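Local coordinates for uncharacterized protein (Bacteroides eggerthii DSM 20697, PDB 4ECO) that is of unknown function but, as a leucine-rich repeat solenoid, probably serves to bind other proteins, at residues L389-N394 with G415-K420; G561-P566 with V581-T586. All blocks are in the same frame, centred on the assembly; numbering follows the deposited sequence.

Contact 1. Residues L389-N394 with G415-K420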
loop_
_atom_site.group_PDB
_atom_site.type_symbol
_atom_site.label_atom_id
_atom_site.label_comp_id
_atom_site.label_asym_id
_atom_site.label_seq_id
_atom_site.Cartn_x
_atom_site.Cartn_y
_atom_site.Cartn_z
ATOM N N LEU A 389 -17.441 -0.612 -6.803
ATOM C CA LEU A 389 -17.619 -1.973 -7.329
ATOM C C LEU A 389 -18.971 -2.551 -6.970
ATOM O O LEU A 389 -19.326 -2.550 -5.789
ATOM C CB LEU A 389 -16.539 -2.934 -6.816
ATOM C CG LEU A 389 -15.102 -2.771 -7.299
ATOM C CD1 LEU A 389 -14.211 -3.786 -6.605
ATOM C CD2 LEU A 389 -14.987 -2.923 -8.821
ATOM N N LYS A 390 -19.717 -3.077 -7.969
ATOM C CA LYS A 390 -21.034 -3.641 -7.667
ATOM C C LYS A 390 -20.909 -5.100 -7.255
ATOM O O LYS A 390 -21.795 -5.625 -6.567
ATOM C CB LYS A 390 -22.045 -3.517 -8.850
ATOM C CG LYS A 390 -22.148 -2.171 -9.575
ATOM C CD LYS A 390 -22.391 -0.973 -8.667
ATOM C CE LYS A 390 -22.039 0.300 -9.409
ATOM N NZ LYS A 390 -21.827 1.438 -8.480
ATOM N N TYR A 391 -19.841 -5.773 -7.717
ATOM C CA TYR A 391 -19.662 -7.206 -7.467
ATOM C C TYR A 391 -18.221 -7.569 -7.155
ATOM O O TYR A 391 -17.310 -6.802 -7.496
ATOM C CB TYR A 391 -20.101 -8.008 -8.728
ATOM C CG TYR A 391 -21.433 -7.629 -9.343
ATOM C CD1 TYR A 391 -22.637 -7.984 -8.732
ATOM C CD2 TYR A 391 -21.494 -6.991 -10.573
ATOM C CE1 TYR A 391 -23.871 -7.687 -9.328
ATOM C CE2 TYR A 391 -22.718 -6.674 -11.173
ATOM C CZ TYR A 391 -23.905 -7.027 -10.550
ATOM O OH TYR A 391 -25.101 -6.713 -11.162
ATOM N N ILE A 392 -18.001 -8.770 -6.562
ATOM C CA ILE A 392 -16.651 -9.290 -6.318
ATOM C C ILE A 392 -16.166 -9.864 -7.661
ATOM O O ILE A 392 -16.871 -10.702 -8.248
ATOM C CB ILE A 392 -16.606 -10.315 -5.156
ATOM C CG1 ILE A 392 -17.067 -9.675 -3.821
ATOM C CG2 ILE A 392 -15.199 -10.942 -5.040
ATOM C CD1 ILE A 392 -17.520 -10.699 -2.717
ATOM N N PRO A 393 -15.020 -9.390 -8.202
ATOM C CA PRO A 393 -14.598 -9.838 -9.549
ATOM C C PRO A 393 -14.092 -11.285 -9.598
ATOM O O PRO A 393 -13.211 -11.675 -8.827
ATOM C CB PRO A 393 -13.474 -8.854 -9.921
ATOM C CG PRO A 393 -12.938 -8.379 -8.607
ATOM C CD PRO A 393 -14.111 -8.353 -7.670
ATOM N N ASN A 394 -14.640 -12.074 -10.536
ATOM C CA ASN A 394 -14.260 -13.477 -10.715
ATOM C C ASN A 394 -12.926 -13.584 -11.505
ATOM O O ASN A 394 -12.915 -14.052 -12.648
ATOM C CB ASN A 394 -15.388 -14.251 -11.413
ATOM C CG ASN A 394 -15.274 -15.744 -11.281
ATOM O OD1 ASN A 394 -14.515 -16.274 -10.453
ATOM N ND2 ASN A 394 -16.063 -16.465 -12.064
ATOM N N GLY A 415 -23.261 -5.858 -3.535
ATOM C CA GLY A 415 -24.603 -6.273 -3.122
ATOM C C GLY A 415 -25.670 -5.203 -3.335
ATOM O O GLY A 415 -26.841 -5.401 -2.984
ATOM N N SER A 416 -25.270 -4.044 -3.893
ATOM C CA SER A 416 -26.194 -2.945 -4.118
ATOM C C SER A 416 -27.168 -3.250 -5.249
ATOM O O SER A 416 -28.311 -2.782 -5.203
ATOM C CB SER A 416 -25.437 -1.660 -4.433
ATOM O OG SER A 416 -24.736 -1.768 -5.660
ATOM N N VAL A 417 -26.712 -3.998 -6.282
ATOM C CA VAL A 417 -27.555 -4.291 -7.441
ATOM C C VAL A 417 -28.305 -5.580 -7.170
ATOM O O VAL A 417 -27.715 -6.660 -7.217
ATOM C CB VAL A 417 -26.775 -4.322 -8.793
ATOM C CG1 VAL A 417 -27.716 -4.584 -9.973
ATOM C CG2 VAL A 417 -26.004 -3.021 -9.018
ATOM N N ASP A 418 -29.598 -5.438 -6.824
ATOM C CA ASP A 418 -30.550 -6.508 -6.518
ATOM C C ASP A 418 -29.986 -7.527 -5.481
ATOM O O ASP A 418 -30.386 -8.697 -5.487
ATOM C CB ASP A 418 -30.999 -7.240 -7.822
ATOM C CG ASP A 418 -32.170 -8.222 -7.650
ATOM O OD1 ASP A 418 -33.270 -7.777 -7.262
ATOM O OD2 ASP A 418 -31.965 -9.442 -7.864
ATOM N N GLY A 419 -29.119 -7.067 -4.577
ATOM C CA GLY A 419 -28.530 -7.900 -3.531
ATOM C C GLY A 419 -27.583 -8.994 -4.004
ATOM O O GLY A 419 -27.349 -9.967 -3.278
ATOM N N LYS A 420 -27.010 -8.842 -5.214
ATOM C CA LYS A 420 -26.081 -9.821 -5.777
ATOM C C LYS A 420 -24.651 -9.382 -5.493
ATOM O O LYS A 420 -24.282 -8.242 -5.803
ATOM C CB LYS A 420 -26.317 -10.011 -7.295
ATOM C CG LYS A 420 -27.746 -10.400 -7.673
ATOM C CD LYS A 420 -28.188 -11.736 -7.085
ATOM C CE LYS A 420 -29.681 -11.954 -7.181
ATOM N NZ LYS A 420 -30.119 -13.058 -6.282
HETATM O O HOH W 1 -24.302 -5.673 -6.652
HETATM O O HOH W 2 -27.136 -7.882 -9.729
#
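Tyr391 and Lys390 meet the turn that begins at Val417, and two bound waters complete the join. The tyrosine ring presents its CD1 edge to this turn: the carbonyl O of Lys420 lies near the ring plane, 3.4 Å from Tyr391 CD1, while Lys420 CB sits 3.9 Å from Tyr391 CE1. Val417 crosses the tyrosine side chain at about a right angle, and its two methyls divide the work. CG1, anti to the backbone N (chi1 -178°), comes to 3.6 Å from Tyr391 OH, whereas CG2 rests 4.0 Å from Lys390 CG. Lys390 also serves its own neighbour, since its CB stands over one face of the Tyr391 ring, displaced toward the rim. Beyond, the lysine chain bends at chi2 (-53°), bringing CD beside Ser416 OG; its ammonium is held by a salt bridge to Glu413, whose carbonyl O also bonds the Ser416 hydroxyl.

This is a contact between successive coils of a leucine-rich repeat solenoid, made by the loops that follow strands 381-383 and 404-408. Leu389 N, at the start of segment 389-394, bonds to Asn412 OD1 on the next coil, consistent with the asparagine positions of this fold. The loops have little direct polar bonding: Gly415 N gives Lys390 O a weak hydrogen bond of 3.4 Å. Water 1 makes up for this, donating to both Lys390 O and Lys420 O and accepting from Val417 N. The turn from Val417 to Lys420 is type I', with Lys420 N bonded to Val417 O. That same Val417 O accepts a hydrogen bond of 2.9 Å from water 2, which lies at the edge of the Tyr391 ring, in its plane, 2.7 Å from Tyr391 OH.

Contact 2. Residues G561-P566 with V581-T586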
loop_
_atom_site.group_PDB
_atom_site.type_symbol
_atom_site.label_atom_id
_atom_site.label_comp_id
_atom_site.label_asym_id
_atom_site.label_seq_id
_atom_site.Cartn_x
_atom_site.Cartn_y
_atom_site.Cartn_z
ATOM N N GLY A 561 -24.668 -20.131 30.570
ATOM C CA GLY A 561 -23.788 -21.213 30.169
ATOM C C GLY A 561 -22.484 -20.750 29.548
ATOM O O GLY A 561 -21.565 -21.558 29.406
ATOM N N ILE A 562 -22.367 -19.450 29.206
ATOM C CA ILE A 562 -21.161 -18.890 28.579
ATOM C C ILE A 562 -19.903 -19.114 29.473
ATOM O O ILE A 562 -18.804 -19.249 28.928
ATOM C CB ILE A 562 -21.327 -17.399 28.188
ATOM C CG1 ILE A 562 -20.274 -16.985 27.134
ATOM C CG2 ILE A 562 -21.377 -16.450 29.404
ATOM C CD1 ILE A 562 -20.673 -15.781 26.198
ATOM N N THR A 563 -20.057 -19.233 30.811
ATOM C CA THR A 563 -18.891 -19.471 31.685
ATOM C C THR A 563 -18.321 -20.879 31.447
ATOM O O THR A 563 -17.202 -21.161 31.878
ATOM C CB THR A 563 -19.224 -19.259 33.160
ATOM O OG1 THR A 563 -20.174 -20.231 33.592
ATOM C CG2 THR A 563 -19.689 -17.836 33.458
ATOM N N LEU A 564 -19.069 -21.728 30.710
ATOM C CA LEU A 564 -18.639 -23.075 30.369
ATOM C C LEU A 564 -17.873 -23.110 29.016
ATOM O O LEU A 564 -17.490 -24.189 28.579
ATOM C CB LEU A 564 -19.831 -24.041 30.349
ATOM C CG LEU A 564 -20.594 -24.221 31.681
ATOM C CD1 LEU A 564 -21.587 -25.322 31.571
ATOM C CD2 LEU A 564 -19.679 -24.566 32.834
ATOM N N CYS A 565 -17.618 -21.943 28.371
ATOM C CA CYS A 565 -16.811 -21.889 27.140
ATOM C C CYS A 565 -15.350 -22.064 27.570
ATOM O O CYS A 565 -14.809 -21.229 28.317
ATOM C CB CYS A 565 -17.050 -20.604 26.353
ATOM S SG CYS A 565 -18.738 -20.436 25.705
ATOM N N PRO A 566 -14.759 -23.233 27.243
ATOM C CA PRO A 566 -13.431 -23.561 27.796
ATOM C C PRO A 566 -12.335 -22.564 27.442
ATOM O O PRO A 566 -11.492 -22.283 28.294
ATOM C CB PRO A 566 -13.122 -24.943 27.198
ATOM C CG PRO A 566 -14.066 -25.102 26.045
ATOM C CD PRO A 566 -15.289 -24.341 26.418
ATOM N N VAL A 581 -28.305 -12.360 35.691
ATOM C CA VAL A 581 -27.190 -13.232 35.351
ATOM C C VAL A 581 -27.122 -14.265 36.485
ATOM O O VAL A 581 -26.784 -13.912 37.624
ATOM C CB VAL A 581 -25.870 -12.443 35.127
ATOM C CG1 VAL A 581 -24.727 -13.376 34.751
ATOM C CG2 VAL A 581 -26.045 -11.369 34.059
ATOM N N ASN A 582 -27.525 -15.517 36.190
ATOM C CA ASN A 582 -27.619 -16.576 37.199
ATOM C C ASN A 582 -26.260 -17.128 37.566
ATOM O O ASN A 582 -25.962 -17.177 38.755
ATOM C CB ASN A 582 -28.551 -17.730 36.754
ATOM C CG ASN A 582 -30.020 -17.368 36.600
ATOM O OD1 ASN A 582 -30.603 -16.596 37.383
ATOM N ND2 ASN A 582 -30.667 -17.956 35.600
ATOM N N GLU A 583 -25.464 -17.588 36.582
ATOM C CA GLU A 583 -24.126 -18.162 36.809
ATOM C C GLU A 583 -23.152 -17.121 37.364
ATOM O O GLU A 583 -23.173 -15.963 36.940
ATOM C CB GLU A 583 -23.543 -18.757 35.499
ATOM C CG GLU A 583 -23.413 -17.778 34.324
ATOM C CD GLU A 583 -23.167 -18.395 32.961
ATOM O OE1 GLU A 583 -22.607 -19.511 32.896
ATOM O OE2 GLU A 583 -23.519 -17.749 31.949
ATOM N N LYS A 584 -22.302 -17.538 38.303
ATOM C CA LYS A 584 -21.228 -16.700 38.828
ATOM C C LYS A 584 -20.167 -16.568 37.748
ATOM O O LYS A 584 -19.848 -17.566 37.095
ATOM C CB LYS A 584 -20.634 -17.290 40.111
ATOM C CG LYS A 584 -21.473 -17.055 41.348
ATOM C CD LYS A 584 -20.768 -17.632 42.555
ATOM C CE LYS A 584 -21.618 -17.674 43.797
ATOM N NZ LYS A 584 -20.991 -18.509 44.850
ATOM N N ILE A 585 -19.664 -15.349 37.507
ATOM C CA ILE A 585 -18.643 -15.140 36.482
ATOM C C ILE A 585 -17.373 -15.837 36.939
ATOM O O ILE A 585 -17.031 -15.796 38.120
ATOM C CB ILE A 585 -18.417 -13.635 36.141
ATOM C CG1 ILE A 585 -19.747 -12.959 35.745
ATOM C CG2 ILE A 585 -17.315 -13.423 35.059
ATOM C CD1 ILE A 585 -20.504 -13.551 34.520
ATOM N N THR A 586 -16.733 -16.536 35.999
ATOM C CA THR A 586 -15.521 -17.319 36.212
ATOM C C THR A 586 -14.269 -16.473 35.897
ATOM O O THR A 586 -14.311 -15.648 34.982
ATOM C CB THR A 586 -15.594 -18.574 35.350
ATOM O OG1 THR A 586 -15.771 -18.218 33.968
ATOM C CG2 THR A 586 -16.693 -19.504 35.794
#
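Glu583 and Thr563 reach toward each other tip to tip, linking neighbouring coils of the leucine-rich repeat solenoid. The threonine hydroxyl donates to the carboxylate, with Thr563 OG1 2.6 Å from Glu583 OE1, and arrives from above the carboxylate plane, 44° out of it. Thr563 N adds a weak bond to the same oxygen. On the other branch, Glu583 OE2 takes a weak hydrogen bond from Gly561 N at 3.0 Å and also accepts from Trp558 NE1. The carboxylate thus lies at the start of the short 3-10 segment 562-564, where the clustered N-H groups would be expected to stabilise its negative charge.

Glu583 gets there with CG tucked between its own backbone N and carbonyl carbon (chi1 58°), the crowded position, and the chain extended beyond. Its CG then passes 3.8 Å from Thr563 CG2, so that the threonine touches it with methyl as well as hydroxyl. Farther along, Thr586 CG2 touches Thr563 CB at 3.7 Å, while Thr563 CG2 comes to 3.7 Å from the carbonyl O of Lys584.

A step removed, Glu560 positions the backbone from which Glu583 springs. Each loop thus offers a carboxylate to N-H groups of the other, Glu560 OE1 accepting from Glu583 N and Glu560 OE2 from Asn582 N.

Overall arrangement
From the N terminus the chain passes the sodium site at Glu117 and Ser192 and winds through many coils before contact 1 closes a loop of 20 intervening residues, containing strand 404-408. It then runs on through further parallel strands until contact 2 closes a shorter one of 14, around strand 570-572. Cys608 and Cys629 form their disulfide later still. The loops lie in series, neither enclosing nor crossing the other. The centres of contact 1 and contact 2 are about 41 Å apart, and the nearest atoms of contact 1 and contact 2 about 30 Å. Each joins the loops that follow two consecutive parallel strands, tying one coil of the solenoid to the next.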